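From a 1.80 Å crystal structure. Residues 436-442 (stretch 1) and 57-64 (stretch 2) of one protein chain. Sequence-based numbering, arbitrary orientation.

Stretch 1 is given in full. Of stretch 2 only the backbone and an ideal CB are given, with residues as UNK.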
# COMPACT_ATOMS: atom_id res chain seq x y z
N GLY A 436 5.03 -11.96 3.05
CA GLY A 436 5.52 -13.29 3.39
C GLY A 436 6.96 -13.46 3.82
O GLY A 436 7.61 -12.51 4.27
N TYR A 437 7.47 -14.68 3.68
CA TYR A 437 8.82 -15.02 4.09
C TYR A 437 9.59 -15.79 3.02
O TYR A 437 10.68 -15.37 2.61
CB TYR A 437 8.74 -15.83 5.39
CG TYR A 437 10.04 -16.40 5.88
CD1 TYR A 437 11.10 -15.57 6.26
CD2 TYR A 437 10.22 -17.78 5.99
CE1 TYR A 437 12.30 -16.11 6.73
CE2 TYR A 437 11.40 -18.32 6.45
CZ TYR A 437 12.43 -17.49 6.83
OH TYR A 437 13.59 -18.04 7.33
N LYS A 438 9.03 -16.91 2.58
CA LYS A 438 9.67 -17.73 1.55
C LYS A 438 9.48 -17.12 0.17
O LYS A 438 8.35 -16.85 -0.26
CB LYS A 438 9.10 -19.15 1.60
CG LYS A 438 9.38 -19.85 2.93
CD LYS A 438 8.62 -21.18 3.07
CE LYS A 438 9.28 -22.30 2.29
NZ LYS A 438 8.62 -23.61 2.61
N VAL A 439 10.59 -16.88 -0.53
CA VAL A 439 10.53 -16.30 -1.86
C VAL A 439 9.83 -17.23 -2.85
O VAL A 439 10.15 -18.42 -2.94
CB VAL A 439 11.95 -15.98 -2.39
CG1 VAL A 439 11.87 -15.39 -3.79
CG2 VAL A 439 12.64 -15.01 -1.46
N GLU A 440 8.85 -16.67 -3.57
CA GLU A 440 8.08 -17.42 -4.55
C GLU A 440 8.95 -17.65 -5.78
O GLU A 440 9.62 -16.73 -6.26
CB GLU A 440 6.83 -16.63 -4.95
CG GLU A 440 5.66 -17.50 -5.39
CD GLU A 440 4.49 -16.70 -5.90
OE1 GLU A 440 3.40 -17.27 -6.08
OE2 GLU A 440 4.66 -15.48 -6.12
N GLN A 441 8.92 -18.87 -6.31
CA GLN A 441 9.74 -19.18 -7.46
C GLN A 441 9.12 -19.10 -8.85
O GLN A 441 7.91 -19.15 -9.03
CB GLN A 441 10.40 -20.55 -7.25
CG GLN A 441 11.26 -20.57 -6.00
CD GLN A 441 12.07 -21.83 -5.84
OE1 GLN A 441 12.75 -22.02 -4.83
NE2 GLN A 441 12.01 -22.71 -6.84
N ILE A 442 10.05 -18.93 -9.79
CA ILE A 442 9.91 -18.78 -11.24
C ILE A 442 9.42 -17.42 -11.70
O ILE A 442 9.17 -17.25 -12.90
CB ILE A 442 8.98 -19.77 -11.92
CG1 ILE A 442 7.57 -19.31 -11.74
CG2 ILE A 442 9.16 -21.11 -11.45
CD1 ILE A 442 6.64 -20.11 -12.52
N UNK A 57 17.62 -28.85 -3.68
CA UNK A 57 16.57 -27.84 -3.61
C UNK A 57 17.20 -26.50 -3.25
O UNK A 57 18.20 -26.44 -2.52
CB UNK A 57 15.50 -28.23 -2.59
N UNK A 58 16.63 -25.42 -3.79
CA UNK A 58 17.11 -24.07 -3.53
C UNK A 58 15.94 -23.29 -2.98
O UNK A 58 14.82 -23.43 -3.47
CB UNK A 58 17.69 -23.41 -4.79
N UNK A 59 16.18 -22.46 -1.98
CA UNK A 59 15.11 -21.68 -1.37
C UNK A 59 15.59 -20.32 -0.86
O UNK A 59 16.62 -20.23 -0.18
CB UNK A 59 14.49 -22.47 -0.22
N UNK A 60 14.83 -19.28 -1.17
CA UNK A 60 15.19 -17.95 -0.71
C UNK A 60 14.32 -17.50 0.45
O UNK A 60 13.11 -17.79 0.49
CB UNK A 60 15.08 -16.95 -1.86
N UNK A 61 14.93 -16.80 1.41
CA UNK A 61 14.24 -16.27 2.59
C UNK A 61 14.79 -14.87 2.87
O UNK A 61 15.60 -14.34 2.11
CB UNK A 61 14.42 -17.19 3.80
N UNK A 62 14.33 -14.26 3.96
CA UNK A 62 14.81 -12.94 4.34
C UNK A 62 14.78 -12.83 5.87
O UNK A 62 13.74 -13.07 6.49
CB UNK A 62 13.97 -11.84 3.69
N UNK A 63 15.93 -12.48 6.44
CA UNK A 63 16.08 -12.35 7.89
C UNK A 63 16.86 -11.07 8.21
O UNK A 63 17.90 -10.81 7.61
CB UNK A 63 16.79 -13.57 8.48
N UNK A 64 16.36 -10.28 9.15
CA UNK A 64 16.98 -9.01 9.51
C UNK A 64 17.17 -8.13 8.28
O UNK A 64 18.15 -7.39 8.18
CB UNK A 64 18.32 -9.25 10.20

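Stretch 2 runs as a strand from 58 to 63, and stretch 1 passes it in a roughly antiparallel sense, without regular structure of its own.

Position 57 lies before the strand. Its ideal CB has nothing of stretch 1 within 5.5 Å, so stretch 1 sets no limit on the side chain. The residue is Gln 57, which makes no contact with stretch 1.

At position 58 CA-to-CB points sideways. The ideal CB is 5.1 Å from Gln 441 OE1. Stretch 1 asks little here; a beta-branched residue is one of several that would suit. The residue is Val 58. Val 58 O lies 2.9 Å from Gln 441 OE1; the amide of Gln 441 is probably turned over in the model.

Position 59 also points sideways. Nearby, stretch 1 offers the carbonyl of Val 439 and the aliphatic part of Lys 438. A long side chain carrying a donor would suit, such as Gln, Lys or Arg. The residue is Gln 59. Its chain bends at chi2 (p), and its end comes nearer to stretch 1. Gln 59 NE2 gives a weak hydrogen bond to Val 439 O (3.4 Å) and packs 3.7 Å from Lys 438 CB. Gln 59 NE2 also donates a hydrogen bond to the backbone O of 60 (3.2 Å), while Gln 59 OE1 accepts from the O of water 1 at 2.6 Å.

At position 60 the backbone does the work. Val 439 N donates to the carbonyl O of 60 at 2.9 Å, nearly straight at 171°. An ideal CB would sit 3.1 Å from Val 439 CG2, which is tight. The lack of a side chain suits this place best. The residue is Gly 60. The O of water 3 links Gly 60 N (3.0 Å) to Val 439 O (2.9 Å).

At position 61 the ideal CB is 3.6 Å from Tyr 437 CZ. The ring favours an apolar side chain: Val, Ile or Leu could serve. The residue is Ile 61. Ile 61 CD1 reaches 3.4 Å from Tyr 437 OH.

Position 62 points sideways, its ideal CB 4.9 Å from Tyr 437 O. Polar or apolar chains would fit. The residue is Gln 62. Gln 62 O lies at the ring edge, 3.4 Å from Tyr 437 CE1.

At position 63 the ideal CB is 5.4 Å from Tyr 437 CE1. An apolar chain long enough to reach the ring would suit. The residue is Ile 63; Ile 63 CG1 lies at the ring edge, 4.2 Å from Tyr 437 CE1.

Position 64 is out of reach and unconstrained by stretch 1. The residue is Cys 64.

Stretch 2 (57-64) QVQGIQIC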
# COMPACT_ATOMS: atom_id res chain seq x y z
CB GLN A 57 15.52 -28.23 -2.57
CG GLN A 57 14.26 -27.38 -2.66
CD GLN A 57 13.19 -27.81 -1.68
OE1 GLN A 57 13.27 -28.89 -1.10
NE2 GLN A 57 12.18 -26.97 -1.51
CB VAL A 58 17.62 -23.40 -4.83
CG1 VAL A 58 17.94 -21.92 -4.57
CG2 VAL A 58 18.86 -24.13 -5.33
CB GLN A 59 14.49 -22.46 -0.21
CG GLN A 59 13.36 -21.73 0.49
CD GLN A 59 12.11 -21.66 -0.36
OE1 GLN A 59 11.53 -22.69 -0.72
NE2 GLN A 59 11.67 -20.45 -0.68
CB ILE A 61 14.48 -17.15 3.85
CG1 ILE A 61 15.98 -17.21 4.16
CG2 ILE A 61 13.94 -18.54 3.62
CD1 ILE A 61 16.32 -18.09 5.35
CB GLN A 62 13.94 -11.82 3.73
CG GLN A 62 14.60 -10.45 3.84
CD GLN A 62 13.80 -9.32 3.20
OE1 GLN A 62 14.33 -8.24 2.96
NE2 GLN A 62 12.52 -9.55 2.95
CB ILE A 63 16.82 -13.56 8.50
CG1 ILE A 63 16.00 -14.84 8.28
CG2 ILE A 63 17.04 -13.33 10.00
CD1 ILE A 63 16.73 -16.11 8.68
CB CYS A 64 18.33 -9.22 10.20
SG CYS A 64 18.20 -9.87 11.90
O HOH W 1 11.19 -24.85 0.71
O HOH W 2 9.06 -20.91 -2.39
O HOH W 3 12.79 -19.43 -3.31
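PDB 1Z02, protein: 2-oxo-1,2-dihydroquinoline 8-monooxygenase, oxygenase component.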